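Local coordinates for periplasmic beta-glucosidase (Pseudomonas aeruginosa, PDB 6R5V), which probably hydrolyses terminal, non-reducing beta-D-glucosyl residues from beta-D-glucosides, releasing beta-D-glucose in the periplasm, at residues F75-V80 with M121-M126; A133-V138 with A487-D492; A173-F178 with G217-S222. The protein carries 1 engineered substitution. All coordinates share one frame; numbering follows the deposited sequence. Where two conformers were deposited one is given.

Overall arrangement
All three contacts are buried, and all three reach the same bound xylose. Contacts 1 and 3 belong to one parallel sheet, that of the N-terminal TIM-barrel-type domain. Strands 121-122 and 172-178 are neighbours in it, so the centres of these contacts lie only about 9 Å apart. Both combine regular backbone bonding with apolar packing, while D79, K176 and H177 reach the sugar. Contact 2, about 22 to 23 Å from either by centres, has no regular secondary structure. It joins a barrel loop to the C-terminal domain through one main-chain bond, surrounded by arginines, and is the contact that the second subunit touches. M126 and H177 pack against it from contacts 1 and 3.

Contact 1 of 3, residues F75-V80 with M121-M126. With XYP (beta-D-xylopyranose), chain C.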
loop_
_atom_site.group_PDB
_atom_site.type_symbol
_atom_site.label_atom_id
_atom_site.label_comp_id
_atom_site.label_asym_id
_atom_site.label_seq_id
_atom_site.Cartn_x
_atom_site.Cartn_y
_atom_site.Cartn_z
ATOM N N PHE A 75 -33.325 23.235 -0.948
ATOM C CA PHE A 75 -33.408 21.752 -0.909
ATOM C C PHE A 75 -32.821 21.310 0.431
ATOM O O PHE A 75 -31.997 22.058 1.030
ATOM C CB PHE A 75 -32.767 21.062 -2.118
ATOM C CG PHE A 75 -31.267 21.093 -2.225
ATOM C CD1 PHE A 75 -30.489 20.227 -1.480
ATOM C CD2 PHE A 75 -30.638 21.876 -3.186
ATOM C CE1 PHE A 75 -29.101 20.228 -1.630
ATOM C CE2 PHE A 75 -29.257 21.874 -3.329
ATOM C CZ PHE A 75 -28.487 21.044 -2.546
ATOM N N HIS A 76 -33.258 20.147 0.883
ATOM C CA HIS A 76 -32.815 19.527 2.147
ATOM C C HIS A 76 -32.166 18.187 1.844
ATOM O O HIS A 76 -32.775 17.396 1.070
ATOM C CB HIS A 76 -33.966 19.363 3.124
ATOM C CG HIS A 76 -34.372 20.653 3.730
ATOM N ND1 HIS A 76 -35.171 21.562 3.066
ATOM C CD2 HIS A 76 -34.080 21.196 4.936
ATOM C CE1 HIS A 76 -35.338 22.629 3.838
ATOM N NE2 HIS A 76 -34.713 22.412 5.005
ATOM N N ALA A 77 -30.951 17.999 2.369
ATOM C CA ALA A 77 -30.179 16.759 2.127
ATOM C C ALA A 77 -29.869 16.029 3.434
ATOM O O ALA A 77 -29.917 16.601 4.532
ATOM C CB ALA A 77 -28.929 17.060 1.331
ATOM N N TYR A 78 -29.511 14.764 3.265
ATOM C CA TYR A 78 -29.102 13.892 4.392
ATOM C C TYR A 78 -28.276 12.743 3.843
ATOM O O TYR A 78 -28.188 12.616 2.645
ATOM C CB TYR A 78 -30.322 13.347 5.085
ATOM C CG TYR A 78 -30.118 12.760 6.459
ATOM C CD1 TYR A 78 -29.276 13.322 7.401
ATOM C CD2 TYR A 78 -30.900 11.689 6.837
ATOM C CE1 TYR A 78 -29.136 12.782 8.670
ATOM C CE2 TYR A 78 -30.830 11.178 8.115
ATOM C CZ TYR A 78 -29.947 11.717 9.032
ATOM O OH TYR A 78 -29.955 11.178 10.281
ATOM N N ASP A 79 -27.639 12.009 4.745
ATOM C CA ASP A 79 -26.779 10.843 4.420
ATOM C C ASP A 79 -27.668 9.601 4.566
ATOM O O ASP A 79 -27.603 8.952 5.608
ATOM C CB ASP A 79 -25.542 10.816 5.328
ATOM C CG ASP A 79 -24.436 11.816 5.001
ATOM O OD1 ASP A 79 -23.844 11.711 3.921
ATOM O OD2 ASP A 79 -24.132 12.649 5.845
ATOM N N VAL A 80 -28.491 9.345 3.583
ATOM C CA VAL A 80 -29.339 8.148 3.541
ATOM C C VAL A 80 -28.529 7.165 2.704
ATOM O O VAL A 80 -28.542 7.261 1.472
ATOM C CB VAL A 80 -30.732 8.461 2.982
ATOM C CG1 VAL A 80 -31.597 7.236 2.980
ATOM C CG2 VAL A 80 -31.415 9.556 3.781
ATOM N N MET A 121 -32.725 15.099 -1.135
ATOM C CA MET A 121 -31.411 14.637 -1.640
ATOM C C MET A 121 -30.752 13.731 -0.602
ATOM O O MET A 121 -30.868 13.968 0.617
ATOM C CB MET A 121 -30.517 15.833 -1.961
ATOM C CG MET A 121 -29.096 15.447 -2.402
ATOM S SD MET A 121 -28.024 16.903 -2.621
ATOM C CE MET A 121 -28.705 17.595 -4.112
ATOM N N SER A 122 -30.082 12.704 -1.094
ATOM C CA SER A 122 -29.163 11.910 -0.258
ATOM C C SER A 122 -27.731 12.058 -0.740
ATOM O O SER A 122 -27.470 12.021 -1.993
ATOM C CB SER A 122 -29.494 10.458 -0.241
ATOM O OG SER A 122 -28.587 9.790 0.655
ATOM N N PHE A 123 -26.809 12.110 0.213
ATOM C CA PHE A 123 -25.375 12.022 -0.141
ATOM C C PHE A 123 -25.030 10.540 -0.258
ATOM O O PHE A 123 -24.491 9.974 0.705
ATOM C CB PHE A 123 -24.488 12.731 0.868
ATOM C CG PHE A 123 -24.809 14.188 1.079
ATOM C CD1 PHE A 123 -24.952 15.047 0.008
ATOM C CD2 PHE A 123 -24.981 14.693 2.352
ATOM C CE1 PHE A 123 -25.230 16.391 0.218
ATOM C CE2 PHE A 123 -25.268 16.036 2.559
ATOM C CZ PHE A 123 -25.395 16.873 1.488
ATOM N N SER A 124 -25.434 9.959 -1.368
ATOM C CA SER A 124 -25.370 8.501 -1.682
ATOM C C SER A 124 -25.707 8.358 -3.162
ATOM O O SER A 124 -26.322 9.264 -3.728
ATOM C CB SER A 124 -26.280 7.737 -0.726
ATOM O OG SER A 124 -26.575 6.398 -1.116
ATOM N N PRO A 125 -25.263 7.303 -3.881
ATOM C CA PRO A 125 -24.480 6.195 -3.339
ATOM C C PRO A 125 -22.990 6.554 -3.171
ATOM O O PRO A 125 -22.483 7.416 -3.882
ATOM C CB PRO A 125 -24.659 5.128 -4.420
ATOM C CG PRO A 125 -24.715 5.934 -5.715
ATOM C CD PRO A 125 -25.422 7.214 -5.338
ATOM N N MET A 126 -22.347 5.889 -2.211
ATOM C CA MET A 126 -20.866 5.811 -2.123
ATOM C C MET A 126 -20.354 4.716 -3.074
ATOM O O MET A 126 -20.728 3.551 -2.928
ATOM C CB MET A 126 -20.463 5.555 -0.673
ATOM C CG MET A 126 -18.956 5.659 -0.413
ATOM S SD MET A 126 -18.118 4.127 -0.831
ATOM C CE MET A 126 -16.594 4.295 0.102
HETATM C C1 XYP C . -19.431 13.822 6.194
HETATM C C2 XYP C . -20.478 14.074 5.085
HETATM C C3 XYP C . -20.749 12.752 4.345
HETATM C C4 XYP C . -19.425 12.275 3.757
HETATM C C5 XYP C . -18.328 12.160 4.812
HETATM O O2 XYP C . -21.630 14.701 5.686
HETATM O O3 XYP C . -21.671 12.792 3.248
HETATM O O4 XYP C . -19.641 11.009 3.160
HETATM O O5 XYP C . -18.199 13.276 5.681
#
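M121 folds its terminal methyl over one face of the F75 ring, with M121 CE 4.0 Å from the centroid of F75 in a CH-pi contact. The sulfur reaches the same ring obliquely, M121 SD lying 3.6 Å from F75 CE1, a Met-aromatic contact. The M121 chain runs extended through its first two torsions and then bends (chi3 -72°), which turns the methyl back onto the ring. Beside it, A77 fills the angle between two larger groups: A77 CB is 3.9 Å from M121 CB and 3.5 Å from F123 CZ, approaching the F123 ring obliquely. A77 and M121 lie on the same face of the sheet, where M121 also packs on M172 and A174.

Strands 75-78 and 121-122 run parallel here as neighbours in the barrel of the N-terminal domain. M121 O takes the backbone N of Y78, and Y78 O takes F123 N more tightly, at 2.8 Å; the bond from M121 N to H76 O is weak. Beyond the strands, F123 is the centre of an inverse gamma turn. S122, with OG anti to its own N (chi1 -177°), gives its hydroxyl to V80 O at 2.7 Å and so ties the two chain ends as they leave the sheet.

The D79 carboxylate lies at the edge of the F123 ring, the two planes 57° apart, with D79 OD1 3.3 Å from F123 CB. The same OD1 accepts a hydrogen bond from O3 of the xylose at 2.5 Å, and OD2 accepts a longer one from O2.

Contact 2 of 3, residues A133-V138 with A487-D492; sequences ARWGRV and ASSRTD. With XYP (beta-D-xylopyranose), chain C.
The W135 indole carries R137 CB on one face, offset toward the rim, and S489 OG, hydrogen-bonded to G187 O, comes up to it obliquely, 4.2 Å from W135 CD1. The edge of the R137 guanidinium meets the xylose, whose C5 lies in the guanidinium plane, and R137 NH2 donates to xylose O4 at 2.9 Å with an angle of 136°. A bend in the R137 chain (chi3 75°) carries the group to the sugar, and E140 pairs with the same NH2. The R490 guanidinium has D492 C over one face, toward the rim; its NH1 forms a salt bridge to E479, while NH2 donates to R494 O.

Between the loops, R490 N donates to R134 O at 3.0 Å and nearly straight, 163°, and S489 CA adds a CA-H...O contact to the same carbonyl. G136 has no side chain, and the main chains draw close there, G136 CA lying 3.4 Å from S488 O. In return, R490 O faces the aliphatic part of R134, 3.1 Å from R134 CB and 3.2 Å from R134 CG, and has no polar partner in the model.

The contact thus joins a loop of the barrel domain, between strand 121-122 and helix 146-161, to a loop of the C-terminal domain. R134 turns its charged end away, to a salt bridge with D132 and to the carbonyls of G572 and V574 of the second subunit, while D601 of that subunit accepts T491 N. One direct polar bond therefore links the domain loops, while the guanidinium groups of R134, R137 and R490 find partners outside them, D132, E140 and E479 probably compensating much of their charge.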
loop_
_atom_site.group_PDB
_atom_site.type_symbol
_atom_site.label_atom_id
_atom_site.label_comp_id
_atom_site.label_asym_id
_atom_site.label_seq_id
_atom_site.Cartn_x
_atom_site.Cartn_y
_atom_site.Cartn_z
ATOM N N ALA A 133 -8.557 -3.211 3.126
ATOM C CA ALA A 133 -9.446 -3.572 4.241
ATOM C C ALA A 133 -9.273 -2.691 5.469
ATOM O O ALA A 133 -10.167 -2.692 6.350
ATOM C CB ALA A 133 -9.195 -5.017 4.594
ATOM N N ARG A 134 -8.148 -1.992 5.616
ATOM C CA ARG A 134 -7.898 -1.230 6.871
ATOM C C ARG A 134 -8.788 0.007 6.914
ATOM O O ARG A 134 -9.109 0.486 8.010
ATOM C CB ARG A 134 -6.429 -0.798 6.934
ATOM C CG ARG A 134 -5.451 -1.950 7.004
ATOM C CD ARG A 134 -4.022 -1.430 6.950
ATOM N NE ARG A 134 -3.613 -1.051 5.601
ATOM C CZ ARG A 134 -2.429 -0.598 5.272
ATOM N NH1 ARG A 134 -1.480 -0.454 6.187
ATOM N NH2 ARG A 134 -2.176 -0.314 3.996
ATOM N N TRP A 135 -9.142 0.543 5.759
ATOM C CA TRP A 135 -9.927 1.802 5.680
ATOM C C TRP A 135 -11.284 1.683 6.373
ATOM O O TRP A 135 -12.051 0.813 5.990
ATOM C CB TRP A 135 -10.078 2.179 4.215
ATOM C CG TRP A 135 -10.548 3.570 3.957
ATOM C CD1 TRP A 135 -10.065 4.729 4.487
ATOM C CD2 TRP A 135 -11.525 3.945 2.980
ATOM N NE1 TRP A 135 -10.695 5.806 3.910
ATOM C CE2 TRP A 135 -11.610 5.352 3.001
ATOM C CE3 TRP A 135 -12.391 3.227 2.146
ATOM C CZ2 TRP A 135 -12.464 6.051 2.156
ATOM C CZ3 TRP A 135 -13.256 3.926 1.320
ATOM C CH2 TRP A 135 -13.290 5.325 1.340
ATOM N N GLY A 136 -11.622 2.627 7.266
ATOM C CA GLY A 136 -12.905 2.603 7.988
ATOM C C GLY A 136 -14.117 2.633 7.084
ATOM O O GLY A 136 -15.208 2.043 7.414
ATOM N N ARG A 137 -13.983 3.235 5.915
ATOM C CA ARG A 137 -15.191 3.477 5.107
ATOM C C ARG A 137 -15.409 2.348 4.104
ATOM O O ARG A 137 -16.342 2.485 3.258
ATOM C CB ARG A 137 -15.044 4.845 4.451
ATOM C CG ARG A 137 -14.803 5.908 5.497
ATOM C CD ARG A 137 -14.886 7.312 4.923
ATOM N NE ARG A 137 -16.287 7.611 4.700
ATOM C CZ ARG A 137 -16.839 8.828 4.715
ATOM N NH1 ARG A 137 -16.094 9.908 4.913
ATOM N NH2 ARG A 137 -18.154 8.931 4.547
ATOM N N VAL A 138 -14.697 1.226 4.187
ATOM C CA VAL A 138 -15.013 0.085 3.276
ATOM C C VAL A 138 -16.485 -0.320 3.468
ATOM O O VAL A 138 -17.092 -0.824 2.485
ATOM C CB VAL A 138 -14.072 -1.120 3.456
ATOM C CG1 VAL A 138 -12.638 -0.783 3.099
ATOM C CG2 VAL A 138 -14.145 -1.719 4.835
ATOM N N ALA A 487 -12.944 7.837 9.517
ATOM C CA ALA A 487 -11.708 8.018 10.301
ATOM C C ALA A 487 -11.352 6.785 11.145
ATOM O O ALA A 487 -10.239 6.810 11.687
ATOM C CB ALA A 487 -11.801 9.242 11.162
ATOM N N SER A 488 -12.088 5.680 11.099
ATOM C CA SER A 488 -11.797 4.505 11.965
ATOM C C SER A 488 -10.939 3.473 11.208
ATOM O O SER A 488 -11.363 2.325 11.057
ATOM C CB SER A 488 -13.066 3.916 12.517
ATOM O OG SER A 488 -13.800 4.894 13.257
ATOM N N SER A 489 -9.749 3.865 10.797
ATOM C CA SER A 489 -8.779 2.957 10.138
ATOM C C SER A 489 -8.147 2.034 11.181
ATOM O O SER A 489 -7.898 2.438 12.286
ATOM C CB SER A 489 -7.773 3.730 9.386
ATOM O OG SER A 489 -8.440 4.507 8.402
ATOM N N ARG A 490 -8.000 0.777 10.808
ATOM C CA ARG A 490 -7.470 -0.261 11.707
ATOM C C ARG A 490 -6.133 -0.754 11.195
ATOM O O ARG A 490 -5.972 -0.898 9.972
ATOM C CB ARG A 490 -8.422 -1.447 11.762
ATOM C CG ARG A 490 -9.578 -1.296 12.709
ATOM C CD ARG A 490 -10.342 -2.622 12.880
ATOM N NE ARG A 490 -9.760 -3.477 13.883
ATOM C CZ ARG A 490 -10.067 -4.751 14.055
ATOM N NH1 ARG A 490 -11.011 -5.330 13.328
ATOM N NH2 ARG A 490 -9.458 -5.435 14.996
ATOM N N THR A 491 -5.248 -1.112 12.115
ATOM C CA THR A 491 -3.938 -1.738 11.810
ATOM C C THR A 491 -3.987 -3.246 12.014
ATOM O O THR A 491 -2.965 -3.873 11.805
ATOM C CB THR A 491 -2.821 -1.234 12.728
ATOM O OG1 THR A 491 -3.119 -1.528 14.098
ATOM C CG2 THR A 491 -2.642 0.259 12.660
ATOM N N ASP A 492 -5.096 -3.779 12.505
ATOM C CA ASP A 492 -5.276 -5.220 12.813
ATOM C C ASP A 492 -6.632 -5.582 12.187
ATOM O O ASP A 492 -7.548 -4.823 12.412
ATOM C CB ASP A 492 -5.235 -5.379 14.331
ATOM C CG ASP A 492 -5.453 -6.783 14.872
ATOM O OD1 ASP A 492 -5.645 -7.730 14.081
ATOM O OD2 ASP A 492 -5.458 -6.912 16.098
HETATM C C1 XYP C . -19.431 13.822 6.194
HETATM C C2 XYP C . -20.478 14.074 5.085
HETATM C C3 XYP C . -20.749 12.752 4.345
HETATM C C4 XYP C . -19.425 12.275 3.757
HETATM C C5 XYP C . -18.328 12.160 4.812
HETATM O O2 XYP C . -21.630 14.701 5.686
HETATM O O3 XYP C . -21.671 12.792 3.248
HETATM O O4 XYP C . -19.641 11.009 3.160
HETATM O O5 XYP C . -18.199 13.276 5.681
#

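Contact 3 of 3, residues A173-F178 with G217-S222. With XYP (beta-D-xylopyranose), chain C.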
loop_
_atom_site.group_PDB
_atom_site.type_symbol
_atom_site.label_atom_id
_atom_site.label_comp_id
_atom_site.label_asym_id
_atom_site.label_seq_id
_atom_site.Cartn_x
_atom_site.Cartn_y
_atom_site.Cartn_z
ATOM N N ALA A 173 -29.799 11.864 -6.133
ATOM C CA ALA A 173 -28.558 11.176 -5.727
ATOM C C ALA A 173 -27.398 12.185 -5.867
ATOM O O ALA A 173 -27.191 12.800 -6.980
ATOM C CB ALA A 173 -28.292 9.967 -6.566
ATOM N N ALA A 174 -26.647 12.327 -4.799
ATOM C CA ALA A 174 -25.342 13.011 -4.807
ATOM C C ALA A 174 -24.278 11.919 -4.655
ATOM O O ALA A 174 -23.979 11.518 -3.536
ATOM C CB ALA A 174 -25.272 14.097 -3.767
ATOM N N VAL A 175 -23.821 11.397 -5.799
ATOM C CA VAL A 175 -22.805 10.296 -5.848
ATOM C C VAL A 175 -21.519 10.774 -5.189
ATOM O O VAL A 175 -21.142 11.941 -5.365
ATOM C CB VAL A 175 -22.560 9.767 -7.269
ATOM C CG1 VAL A 175 -22.012 10.768 -8.247
ATOM C CG2 VAL A 175 -21.718 8.511 -7.257
ATOM N N LYS A 176 -20.884 9.900 -4.402
ATOM C CA LYS A 176 -19.652 10.271 -3.657
ATOM C C LYS A 176 -18.682 9.086 -3.655
ATOM O O LYS A 176 -19.068 7.974 -3.962
ATOM C CB LYS A 176 -20.072 10.712 -2.250
ATOM C CG LYS A 176 -20.564 9.596 -1.350
ATOM C CD LYS A 176 -21.150 10.127 -0.044
ATOM C CE LYS A 176 -21.503 9.043 0.936
ATOM N NZ LYS A 176 -21.993 9.698 2.159
ATOM N N HIS A 177 -17.425 9.293 -3.316
ATOM C CA HIS A 177 -16.746 10.558 -3.092
ATOM C C HIS A 177 -15.781 10.807 -4.265
ATOM O O HIS A 177 -14.853 10.021 -4.476
ATOM C CB HIS A 177 -15.944 10.517 -1.800
ATOM C CG HIS A 177 -16.738 10.182 -0.581
ATOM N ND1 HIS A 177 -16.986 8.867 -0.194
ATOM C CD2 HIS A 177 -17.305 10.975 0.352
ATOM C CE1 HIS A 177 -17.667 8.882 0.955
ATOM N NE2 HIS A 177 -17.864 10.148 1.309
ATOM N N PHE A 178 -16.066 11.791 -5.098
ATOM C CA PHE A 178 -15.374 11.981 -6.396
ATOM C C PHE A 178 -14.071 12.727 -6.090
ATOM O O PHE A 178 -14.128 13.912 -5.744
ATOM C CB PHE A 178 -16.297 12.743 -7.337
ATOM C CG PHE A 178 -15.796 12.868 -8.747
ATOM C CD1 PHE A 178 -15.620 11.728 -9.512
ATOM C CD2 PHE A 178 -15.547 14.094 -9.330
ATOM C CE1 PHE A 178 -15.239 11.820 -10.847
ATOM C CE2 PHE A 178 -15.198 14.186 -10.667
ATOM C CZ PHE A 178 -15.019 13.047 -11.412
ATOM N N GLY A 217 -28.031 13.637 -10.133
ATOM C CA GLY A 217 -28.204 15.101 -10.105
ATOM C C GLY A 217 -27.019 15.836 -9.500
ATOM O O GLY A 217 -26.828 17.013 -9.817
ATOM N N ALA A 218 -26.254 15.191 -8.606
ATOM C CA ALA A 218 -25.158 15.855 -7.878
ATOM C C ALA A 218 -23.976 14.922 -7.717
ATOM O O ALA A 218 -24.111 13.689 -7.815
ATOM C CB ALA A 218 -25.636 16.381 -6.536
ATOM N N VAL A 219 -22.820 15.554 -7.521
ATOM C CA VAL A 219 -21.550 14.844 -7.240
ATOM C C VAL A 219 -20.918 15.479 -6.002
ATOM O O VAL A 219 -20.747 16.701 -5.969
ATOM C CB VAL A 219 -20.631 14.907 -8.458
ATOM C CG1 VAL A 219 -19.206 14.398 -8.105
ATOM C CG2 VAL A 219 -21.262 14.178 -9.630
ATOM N N MET A 220 -20.662 14.667 -4.977
ATOM C CA MET A 220 -19.921 15.130 -3.795
ATOM C C MET A 220 -18.419 14.889 -3.967
ATOM O O MET A 220 -17.962 13.755 -4.242
ATOM C CB MET A 220 -20.405 14.459 -2.518
ATOM C CG MET A 220 -19.616 14.939 -1.334
ATOM S SD MET A 220 -20.317 14.346 0.216
ATOM C CE MET A 220 -21.606 15.582 0.387
ATOM N N VAL A 221 -17.673 15.962 -3.803
ATOM C CA VAL A 221 -16.218 16.006 -4.076
ATOM C C VAL A 221 -15.489 15.454 -2.851
ATOM O O VAL A 221 -15.904 15.727 -1.707
ATOM C CB VAL A 221 -15.793 17.422 -4.498
ATOM C CG1 VAL A 221 -14.315 17.466 -4.786
ATOM C CG2 VAL A 221 -16.586 17.872 -5.737
ATOM N N SER A 222 -14.446 14.652 -3.087
ATOM C CA SER A 222 -13.691 13.987 -1.997
ATOM C C SER A 222 -12.683 14.911 -1.281
ATOM O O SER A 222 -12.367 16.013 -1.745
ATOM C CB SER A 222 -13.014 12.734 -2.528
ATOM O OG SER A 222 -11.940 13.118 -3.378
HETATM C C1 XYP C . -19.431 13.822 6.194
HETATM C C2 XYP C . -20.478 14.074 5.085
HETATM C C3 XYP C . -20.749 12.752 4.345
HETATM C C4 XYP C . -19.425 12.275 3.757
HETATM C C5 XYP C . -18.328 12.160 4.812
HETATM O O2 XYP C . -21.630 14.701 5.686
HETATM O O3 XYP C . -21.671 12.792 3.248
HETATM O O4 XYP C . -19.641 11.009 3.160
HETATM O O5 XYP C . -18.199 13.276 5.681
#
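K176 and H177 reach the xylose by different torsions. K176 CG is tucked between backbone N and carbonyl carbon (chi1 71°), and the chain then runs fully extended to NZ; H177 CG sits beside its own N (chi1 -57°). With a cis peptide between them, the K176 chain passes over the H177 ring, its CG above the ring centre, and both nitrogens converge on one sugar hydroxyl: H177 NE2 is 2.7 Å from xylose O4, K176 NZ 2.9 Å. The bond from NZ to O3 is weak.

Strands 173-178 and 218-221 are parallel neighbours of the TIM-barrel-type sheet, their axes 27° apart, and a beta bulge shifts the register by one between V175 and F178. Before the bulge A174 CB meets A218 CB at 3.6 Å, on the face where both also touch M121. On the other face V175 and V219 lie side by side, pointing the same way. V219 CG1 also presses on F178, 3.4 Å from F178 CB, and the F178 ring continues onto helix 235-245 and meets Y208 edge-to-face.

M220 packs its CB on K176 CB, then extends toward the sugar and bends at its last torsion, which leaves M220 SD 3.7 Å from xylose O3 and oblique to the H177 ring. Second-shell groups probably help to set the two polar ends: D128 bonds to H177 ND1, and F123 O accepts K176 NZ.

M220 is held by the neighbouring strand at both its N and its O, V175 O accepting its N and F178 N reaching its O almost straight. Past the bulge, S222 N reaches F178 O at 2.8 Å from well above the carbonyl plane.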